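PDB 6TO1: minor fimbrium subunit Mfa5 from Porphyromonas gingivalis ATCC 33277, which serves as an accessory subunit of the minor fimbriae, surface pili that mediate biofilm formation and adhesion to host cells and to other oral bacteria. Local coordinates for residues K158-K163 / D398-T403; L325-R330 / Y335-P340; Y537-V540 / P546-A549. All coordinates share one frame; numbering follows the deposited sequence.

Contact 1 of 3, residues K158-K163 / D398-T403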
loop_
_atom_site.group_PDB
_atom_site.type_symbol
_atom_site.label_atom_id
_atom_site.label_comp_id
_atom_site.label_asym_id
_atom_site.label_seq_id
_atom_site.Cartn_x
_atom_site.Cartn_y
_atom_site.Cartn_z
ATOM N N LYS A 158 23.831 11.328 -0.969
ATOM C CA LYS A 158 23.728 10.200 -1.889
ATOM C C LYS A 158 22.898 9.062 -1.325
ATOM O O LYS A 158 22.214 8.372 -2.080
ATOM C CB LYS A 158 25.128 9.710 -2.232
ATOM C CG LYS A 158 25.944 10.740 -2.986
ATOM C CD LYS A 158 27.371 10.254 -3.176
ATOM C CE LYS A 158 28.246 11.298 -3.840
ATOM N NZ LYS A 158 29.689 10.916 -3.757
ATOM N N LYS A 159 22.947 8.849 -0.010
ATOM C CA LYS A 159 22.131 7.825 0.621
ATOM C C LYS A 159 20.650 8.172 0.582
ATOM O O LYS A 159 19.802 7.295 0.368
ATOM C CB LYS A 159 22.623 7.631 2.060
ATOM C CG LYS A 159 22.129 6.393 2.730
ATOM C CD LYS A 159 22.645 6.343 4.155
ATOM C CE LYS A 159 23.993 5.655 4.244
ATOM N NZ LYS A 159 24.408 5.543 5.678
ATOM N N MET A 160 20.303 9.440 0.763
ATOM C CA MET A 160 18.896 9.824 0.758
ATOM C C MET A 160 18.362 10.051 -0.646
ATOM O O MET A 160 17.151 9.986 -0.840
ATOM C CB MET A 160 18.730 11.048 1.663
ATOM C CG MET A 160 18.958 10.701 3.154
ATOM S SD MET A 160 18.537 12.236 4.179
ATOM C CE MET A 160 19.554 13.195 4.054
ATOM N N LEU A 161 19.226 10.301 -1.622
ATOM C CA LEU A 161 18.808 10.485 -3.007
ATOM C C LEU A 161 19.496 9.441 -3.882
ATOM O O LEU A 161 20.276 9.775 -4.779
ATOM C CB LEU A 161 19.133 11.895 -3.477
ATOM C CG LEU A 161 18.327 13.037 -2.862
ATOM C CD1 LEU A 161 18.968 14.390 -3.210
ATOM C CD2 LEU A 161 16.884 12.983 -3.312
ATOM N N PRO A 162 19.238 8.161 -3.629
ATOM C CA PRO A 162 20.006 7.102 -4.315
ATOM C C PRO A 162 19.766 7.022 -5.828
ATOM O O PRO A 162 20.611 6.461 -6.540
ATOM C CB PRO A 162 19.532 5.821 -3.613
ATOM C CG PRO A 162 18.168 6.153 -3.112
ATOM C CD PRO A 162 18.243 7.616 -2.686
ATOM N N LYS A 163 18.642 7.521 -6.329
ATOM C CA LYS A 163 18.368 7.581 -7.759
ATOM C C LYS A 163 18.503 8.997 -8.295
ATOM O O LYS A 163 17.977 9.316 -9.370
ATOM C CB LYS A 163 16.972 7.025 -8.045
ATOM C CG LYS A 163 16.788 5.576 -7.621
ATOM C CD LYS A 163 15.396 5.082 -7.988
ATOM C CE LYS A 163 15.261 3.577 -7.798
ATOM N NZ LYS A 163 13.942 3.078 -8.300
ATOM N N ASP A 398 19.753 5.720 6.772
ATOM C CA ASP A 398 19.676 4.618 5.815
ATOM C C ASP A 398 18.350 4.617 5.059
ATOM O O ASP A 398 18.320 4.353 3.850
ATOM C CB ASP A 398 19.862 3.281 6.537
ATOM C CG ASP A 398 21.308 2.826 6.577
ATOM O OD1 ASP A 398 22.150 3.415 5.862
ATOM O OD2 ASP A 398 21.601 1.869 7.333
ATOM N N ASN A 399 17.239 4.875 5.751
ATOM C CA ASN A 399 15.915 4.870 5.118
ATOM C C ASN A 399 15.156 6.104 5.586
ATOM O O ASN A 399 14.282 6.025 6.453
ATOM C CB ASN A 399 15.155 3.595 5.438
ATOM C CG ASN A 399 15.788 2.381 4.819
ATOM O OD1 ASN A 399 16.542 1.664 5.475
ATOM N ND2 ASN A 399 15.503 2.147 3.540
ATOM N N ILE A 400 15.496 7.256 5.011
ATOM C CA ILE A 400 14.810 8.468 5.423
ATOM C C ILE A 400 13.375 8.456 4.933
ATOM O O ILE A 400 12.497 9.081 5.541
ATOM C CB ILE A 400 15.565 9.710 4.928
ATOM C CG1 ILE A 400 15.085 10.942 5.708
ATOM C CG2 ILE A 400 15.380 9.929 3.454
ATOM C CD1 ILE A 400 15.530 10.921 7.193
ATOM N N ALA A 401 13.105 7.747 3.842
ATOM C CA ALA A 401 11.789 7.727 3.239
ATOM C C ALA A 401 11.059 6.474 3.693
ATOM O O ALA A 401 11.567 5.363 3.535
ATOM C CB ALA A 401 11.871 7.749 1.712
ATOM N N GLN A 402 9.896 6.671 4.293
ATOM C CA GLN A 402 9.016 5.577 4.661
ATOM C C GLN A 402 8.238 5.089 3.445
ATOM O O GLN A 402 7.925 5.850 2.530
ATOM C CB GLN A 402 8.040 6.041 5.745
ATOM C CG GLN A 402 7.044 4.980 6.179
ATOM C CD GLN A 402 5.987 5.495 7.147
ATOM O OE1 GLN A 402 5.884 6.698 7.429
ATOM N NE2 GLN A 402 5.201 4.574 7.668
ATOM N N THR A 403 7.904 3.808 3.459
ATOM C CA THR A 403 6.911 3.259 2.551
ATOM C C THR A 403 5.791 2.663 3.390
ATOM O O THR A 403 6.040 2.097 4.465
ATOM C CB THR A 403 7.500 2.201 1.624
ATOM O OG1 THR A 403 8.064 1.160 2.413
ATOM C CG2 THR A 403 8.572 2.815 0.736
#
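K159 and M160, in the last turn of helix 143-160, meet D398 and I400 of an irregular link that follows helix 390-395 and leads to strand 408-417. The closest CA atoms, those of M160 and I400, are 6.3 Å apart; no main-chain hydrogen bond links the segments, and side chains carry the contact. The setting is the von Willebrand factor type A domain, a central, mostly parallel sheet with helices packed on it; here the end of one of those helices faces the chain as it leaves the domain fold for the next sheet. L161 is the first residue to leave helical geometry, and the contact is finished before the chain turns there.

Of the two pairs, one is charged and one apolar. K159 sends CG away from its own backbone N (chi1 -165°), and a bend further out at chi3 (-89°) swings the ammonium group over to D398. Its NZ forms a salt bridge with D398 OD1 at 3.1 Å, arriving on the syn side of that oxygen but well out of the carboxylate plane. The same ammonium also donates to the carbonyl oxygens of A394 and A396, so it ties the helix to the chain just ahead of D398 as well as to the carboxylate. R155 lies close to this lysine, and D398 probably eases the crowding of like charge.

The second pair is apolar. M160 is buried, with I172 and I231 of the central sheet against it, whereas I400 reaches in from the link and also touches H229. The two side chains run obliquely across one another, and the closest approach is made by the branch methyl, I400 CG2, which rests 3.7 Å from M160 CG.

Contact 2 of 3, residues L325-R330 / Y335-P340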
loop_
_atom_site.group_PDB
_atom_site.type_symbol
_atom_site.label_atom_id
_atom_site.label_comp_id
_atom_site.label_asym_id
_atom_site.label_seq_id
_atom_site.Cartn_x
_atom_site.Cartn_y
_atom_site.Cartn_z
ATOM N N LEU A 325 29.826 32.818 25.651
ATOM C CA LEU A 325 29.018 33.711 26.474
ATOM C C LEU A 325 29.282 35.132 26.003
ATOM O O LEU A 325 30.441 35.504 25.763
ATOM C CB LEU A 325 29.346 33.586 27.951
ATOM C CG LEU A 325 28.925 32.285 28.638
ATOM C CD1 LEU A 325 29.440 32.344 30.074
ATOM C CD2 LEU A 325 27.440 32.053 28.558
ATOM N N VAL A 326 28.220 35.924 25.855
ATOM C CA VAL A 326 28.347 37.322 25.452
ATOM C C VAL A 326 27.829 38.201 26.584
ATOM O O VAL A 326 26.628 38.230 26.891
ATOM C CB VAL A 326 27.619 37.619 24.144
ATOM C CG1 VAL A 326 27.943 39.079 23.676
ATOM C CG2 VAL A 326 28.030 36.660 23.060
ATOM N N TYR A 327 28.739 38.936 27.197
ATOM C CA TYR A 327 28.410 39.816 28.306
ATOM C C TYR A 327 27.398 40.874 27.895
ATOM O O TYR A 327 27.499 41.455 26.814
ATOM C CB TYR A 327 29.719 40.459 28.789
ATOM C CG TYR A 327 29.603 41.415 29.929
ATOM C CD1 TYR A 327 28.910 41.082 31.075
ATOM C CD2 TYR A 327 30.229 42.667 29.863
ATOM C CE1 TYR A 327 28.812 41.990 32.133
ATOM C CE2 TYR A 327 30.143 43.561 30.901
ATOM C CZ TYR A 327 29.439 43.214 32.033
ATOM O OH TYR A 327 29.371 44.121 33.059
ATOM N N GLU A 328 26.402 41.095 28.759
ATOM C CA GLU A 328 25.363 42.113 28.593
ATOM C C GLU A 328 25.633 43.202 29.637
ATOM O O GLU A 328 25.239 43.067 30.807
ATOM C CB GLU A 328 23.968 41.506 28.774
ATOM C CG GLU A 328 22.816 42.505 28.750
ATOM C CD GLU A 328 22.910 43.509 27.614
ATOM O OE1 GLU A 328 22.369 43.247 26.512
ATOM O OE2 GLU A 328 23.543 44.568 27.823
ATOM N N PRO A 329 26.351 44.267 29.281
ATOM C CA PRO A 329 26.767 45.253 30.299
ATOM C C PRO A 329 25.637 46.115 30.831
ATOM O O PRO A 329 25.836 46.841 31.820
ATOM C CB PRO A 329 27.809 46.100 29.555
ATOM C CG PRO A 329 27.377 46.033 28.109
ATOM C CD PRO A 329 26.902 44.584 27.943
ATOM N N ARG A 330 24.452 46.056 30.241
ATOM C CA ARG A 330 23.358 46.870 30.747
ATOM C C ARG A 330 22.734 46.302 32.008
ATOM O O ARG A 330 21.893 46.970 32.610
ATOM C CB ARG A 330 22.272 47.039 29.683
ATOM C CG ARG A 330 22.759 47.857 28.515
ATOM C CD ARG A 330 21.743 47.914 27.433
ATOM N NE ARG A 330 21.745 46.663 26.677
ATOM C CZ ARG A 330 20.989 46.449 25.612
ATOM N NH1 ARG A 330 20.166 47.391 25.181
ATOM N NH2 ARG A 330 21.071 45.297 24.982
ATOM N N TYR A 335 25.805 39.512 37.095
ATOM C CA TYR A 335 26.254 39.578 35.712
ATOM C C TYR A 335 25.483 38.574 34.858
ATOM O O TYR A 335 25.102 37.476 35.312
ATOM C CB TYR A 335 27.760 39.402 35.576
ATOM C CG TYR A 335 28.517 40.345 36.461
ATOM C CD1 TYR A 335 28.212 41.705 36.487
ATOM C CD2 TYR A 335 29.513 39.881 37.301
ATOM C CE1 TYR A 335 28.893 42.574 37.337
ATOM C CE2 TYR A 335 30.190 40.747 38.162
ATOM C CZ TYR A 335 29.869 42.081 38.171
ATOM O OH TYR A 335 30.571 42.932 39.026
ATOM N N TYR A 336 25.169 39.043 33.643
ATOM C CA TYR A 336 24.238 38.416 32.712
ATOM C C TYR A 336 24.931 38.241 31.368
ATOM O O TYR A 336 25.617 39.154 30.899
ATOM C CB TYR A 336 22.975 39.275 32.527
ATOM C CG TYR A 336 22.203 39.399 33.793
ATOM C CD1 TYR A 336 21.029 38.696 33.970
ATOM C CD2 TYR A 336 22.675 40.179 34.851
ATOM C CE1 TYR A 336 20.319 38.772 35.155
ATOM C CE2 TYR A 336 21.977 40.249 36.038
ATOM C CZ TYR A 336 20.811 39.559 36.182
ATOM O OH TYR A 336 20.108 39.640 37.358
ATOM N N TYR A 337 24.729 37.075 30.738
ATOM C CA TYR A 337 25.462 36.715 29.530
ATOM C C TYR A 337 24.520 36.034 28.559
ATOM O O TYR A 337 23.807 35.103 28.954
ATOM C CB TYR A 337 26.626 35.755 29.825
ATOM C CG TYR A 337 27.583 36.312 30.832
ATOM C CD1 TYR A 337 28.714 37.004 30.426
ATOM C CD2 TYR A 337 27.315 36.210 32.178
ATOM C CE1 TYR A 337 29.573 37.561 31.340
ATOM C CE2 TYR A 337 28.166 36.766 33.104
ATOM C CZ TYR A 337 29.287 37.437 32.673
ATOM O OH TYR A 337 30.124 37.990 33.635
ATOM N N TYR A 338 24.513 36.488 27.302
ATOM C CA TYR A 338 23.860 35.713 26.254
ATOM C C TYR A 338 24.627 34.406 26.071
ATOM O O TYR A 338 25.856 34.356 26.199
ATOM C CB TYR A 338 23.787 36.515 24.952
ATOM C CG TYR A 338 22.985 37.807 25.102
ATOM C CD1 TYR A 338 21.595 37.812 25.018
ATOM C CD2 TYR A 338 23.631 39.018 25.352
ATOM C CE1 TYR A 338 20.872 38.985 25.190
ATOM C CE2 TYR A 338 22.921 40.199 25.482
ATOM C CZ TYR A 338 21.551 40.172 25.436
ATOM O OH TYR A 338 20.837 41.341 25.584
ATOM N N PHE A 339 23.890 33.337 25.796
ATOM C CA PHE A 339 24.390 31.968 25.771
ATOM C C PHE A 339 23.958 31.357 24.446
ATOM O O PHE A 339 22.876 30.756 24.349
ATOM C CB PHE A 339 23.845 31.218 26.987
ATOM C CG PHE A 339 24.304 29.787 27.113
ATOM C CD1 PHE A 339 25.460 29.329 26.502
ATOM C CD2 PHE A 339 23.560 28.914 27.871
ATOM C CE1 PHE A 339 25.853 28.016 26.630
ATOM C CE2 PHE A 339 23.934 27.601 28.019
ATOM C CZ PHE A 339 25.086 27.142 27.392
ATOM N N PRO A 340 24.755 31.528 23.386
ATOM C CA PRO A 340 24.301 31.057 22.063
ATOM C C PRO A 340 23.919 29.597 21.979
ATOM O O PRO A 340 23.014 29.267 21.195
ATOM C CB PRO A 340 25.495 31.404 21.151
ATOM C CG PRO A 340 25.956 32.707 21.708
ATOM C CD PRO A 340 25.854 32.518 23.241
HETATM O O HOH W 1 25.760 41.832 33.172
#
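Backbone hydrogen bonds set the register between V326 and Y338, which form an antiparallel hydrogen-bonded pair. V326 N donates to Y338 O at 2.9 Å, and Y338 N returns the bond to V326 O at 2.8 Å. One step nearer the turn, Y327 and Y337 make the non-hydrogen-bonded pair, after which E328 N donates to Y336 O. Beyond it a water carries the pairing on, giving a hydrogen to E328 O and taking one from Y336 N.

Charged and polar side chains gather around E328. Its chain bends at chi2 (46°), bringing OE1 to the hydroxyl of Y338, which donates to it over 2.6 Å. That bond uses the anti lone pair of OE1, and the oxygen lies at the ring edge, in plane. R330 grips the same carboxylate side-on, NH2 binding OE1 at 2.9 Å and NE binding OE2 at 3.0 Å. R330 N adds a further bond to OE2, so each buried carboxylate oxygen has two donors, an arrangement likely to stabilise the negative charge.

All this belongs to a short beta hairpin, strands 326-327 and 336-338, at one margin of a small mixed sheet in which strand 296-298 is the next neighbour.

Aromatic and apolar contacts fill the side away from V326 and Y338. The rings of Y327 and Y337 are inclined at 39°, neither stacked nor edge-to-face, with Y337 CE1 3.6 Å from Y327 CD1. Both hydroxyls bond to N289, that of Y327 to the side-chain ND2 and that of Y337 to the main-chain O. Further along, L325 CD2 lies 3.9 Å from F339 CD1, beside V266 of helix 262-272.

Contact 3 of 3, residues Y537-V540 / P546-A549. With PO4 (phosphate ion), chain E.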
loop_
_atom_site.group_PDB
_atom_site.type_symbol
_atom_site.label_atom_id
_atom_site.label_comp_id
_atom_site.label_asym_id
_atom_site.label_seq_id
_atom_site.Cartn_x
_atom_site.Cartn_y
_atom_site.Cartn_z
ATOM N N TYR A 537 -37.380 -43.544 -23.270
ATOM C CA TYR A 537 -38.133 -44.680 -23.813
ATOM C C TYR A 537 -39.421 -44.812 -23.013
ATOM O O TYR A 537 -39.419 -45.312 -21.883
ATOM C CB TYR A 537 -37.280 -45.940 -23.750
ATOM C CG TYR A 537 -35.944 -45.767 -24.441
ATOM C CD1 TYR A 537 -35.814 -45.994 -25.793
ATOM C CD2 TYR A 537 -34.811 -45.287 -23.739
ATOM C CE1 TYR A 537 -34.642 -45.802 -26.438
ATOM C CE2 TYR A 537 -33.608 -45.116 -24.384
ATOM C CZ TYR A 537 -33.526 -45.371 -25.736
ATOM O OH TYR A 537 -32.361 -45.200 -26.447
ATOM N N VAL A 538 -40.524 -44.348 -23.599
ATOM C CA VAL A 538 -41.752 -44.148 -22.848
ATOM C C VAL A 538 -42.946 -44.833 -23.504
ATOM O O VAL A 538 -42.957 -45.133 -24.697
ATOM C CB VAL A 538 -42.052 -42.635 -22.658
ATOM C CG1 VAL A 538 -40.907 -41.963 -21.855
ATOM C CG2 VAL A 538 -42.253 -41.949 -23.980
ATOM N N LEU A 539 -43.994 -44.975 -22.707
ATOM C CA LEU A 539 -45.166 -45.772 -23.023
ATOM C C LEU A 539 -46.282 -44.902 -23.578
ATOM O O LEU A 539 -46.582 -43.839 -23.026
ATOM C CB LEU A 539 -45.640 -46.492 -21.758
ATOM C CG LEU A 539 -46.889 -47.385 -21.840
ATOM C CD1 LEU A 539 -46.560 -48.527 -22.789
ATOM C CD2 LEU A 539 -47.332 -47.911 -20.494
ATOM N N VAL A 540 -46.877 -45.345 -24.687
ATOM C CA VAL A 540 -48.122 -44.768 -25.178
ATOM C C VAL A 540 -49.157 -45.881 -25.274
ATOM O O VAL A 540 -48.838 -47.077 -25.317
ATOM C CB VAL A 540 -47.984 -44.058 -26.534
ATOM C CG1 VAL A 540 -47.025 -42.883 -26.438
ATOM C CG2 VAL A 540 -47.536 -45.056 -27.615
ATOM N N PRO A 546 -49.610 -40.589 -24.703
ATOM C CA PRO A 546 -48.761 -40.867 -23.541
ATOM C C PRO A 546 -49.598 -41.254 -22.337
ATOM O O PRO A 546 -50.629 -40.638 -22.044
ATOM C CB PRO A 546 -48.023 -39.545 -23.314
ATOM C CG PRO A 546 -48.884 -38.528 -23.944
ATOM C CD PRO A 546 -49.502 -39.183 -25.134
ATOM N N ILE A 547 -49.142 -42.283 -21.634
ATOM C CA ILE A 547 -49.912 -42.867 -20.547
ATOM C C ILE A 547 -48.970 -43.257 -19.426
ATOM O O ILE A 547 -47.790 -43.524 -19.653
ATOM C CB ILE A 547 -50.731 -44.103 -20.981
ATOM C CG1 ILE A 547 -49.830 -45.196 -21.572
ATOM C CG2 ILE A 547 -51.791 -43.681 -21.964
ATOM C CD1 ILE A 547 -50.432 -46.614 -21.437
ATOM N N GLN A 548 -49.510 -43.296 -18.211
ATOM C CA GLN A 548 -48.857 -43.992 -17.118
ATOM C C GLN A 548 -49.022 -45.492 -17.307
ATOM O O GLN A 548 -49.721 -45.951 -18.213
ATOM C CB GLN A 548 -49.437 -43.543 -15.776
ATOM C CG GLN A 548 -49.381 -42.040 -15.574
ATOM C CD GLN A 548 -50.097 -41.594 -14.318
ATOM O OE1 GLN A 548 -51.070 -42.217 -13.888
ATOM N NE2 GLN A 548 -49.617 -40.508 -13.718
ATOM N N ALA A 549 -48.355 -46.259 -16.443
ATOM C CA ALA A 549 -48.385 -47.710 -16.567
ATOM C C ALA A 549 -49.796 -48.268 -16.420
ATOM O O ALA A 549 -50.101 -49.333 -16.970
ATOM C CB ALA A 549 -47.450 -48.335 -15.538
HETATM P P PO4 E . -45.846 -44.340 -14.095
HETATM O O1 PO4 E . -46.072 -43.369 -15.226
HETATM O O2 PO4 E . -46.832 -45.483 -14.167
HETATM O O3 PO4 E . -46.030 -43.573 -12.809
HETATM O O4 PO4 E . -44.429 -44.882 -14.132
#
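L539 and I547 form the compact half of this contact, where the chain turns back on itself just beyond strand 530-539. Their side chains cross at an angle, and L539 CD2 comes within 3.5 Å of I547 CD1, closer than carbon atoms usually pack. I547 achieves this with CG1 lodged between its own backbone N and carbonyl carbon (chi1 58°), a placement that turns the ethyl arm onto the leucine. L539 meets it with CG set opposite its backbone N (chi1 179°), and its CG is also 3.6 Å from I547 CD1. Y611 of strand 610-614 touches L539 as well, so the pair is continuous with the side chains of the mixed sheet to which strand 530-539 belongs.

The backbones are joined more lightly. V540 and P546 form a single bridge, their CA atoms 4.3 Å apart, and the nearby bond from I547 N to L539 O is weak at 3.3 Å, though fairly straight at 160°. V540 CG1 lies 3.9 Å from P546 N, while the valine also touches A640 of strand 634-643 and V614 of strand 610-614.

Past I547 the packing thins. Q548 and A549 are exposed, and L539 meets them through its CD2, 3.8 Å from Q548 O. On this outer side a phosphate ion, probably from the crystallisation liquor, takes a hydrogen bond from A549 N to its O2 at 2.8 Å. H561 ND1 is also hydrogen-bonded to the ion.

With one weak main-chain bond and no charged side-chain pair between the two segments, apolar packing probably contributes more than polar bonding. A main-chain N-H and a histidine nitrogen hold an anion on the exposed side, whereas the L539-I547 side is apolar and has no polar side-chain bond between the segments.

The three contacts are spread along an elongated molecule and none touches another. Contacts 1 and 2 are the closest pair, with centres 42 Å apart and nearest atoms about 24 Å apart; in sequence, the hairpin of contact 2 lies within the long loop that contact 1 closes. Contact 2 is also near the bound metals: the side chain of Y327 is about 10 Å from the calcium ion and that of V326 about 13 Å from the magnesium ion. Contact 3 follows later in the chain, its centre 84 Å from that of contact 1 and 120 Å from that of contact 2, on the opposite side of the chain's centre from the latter.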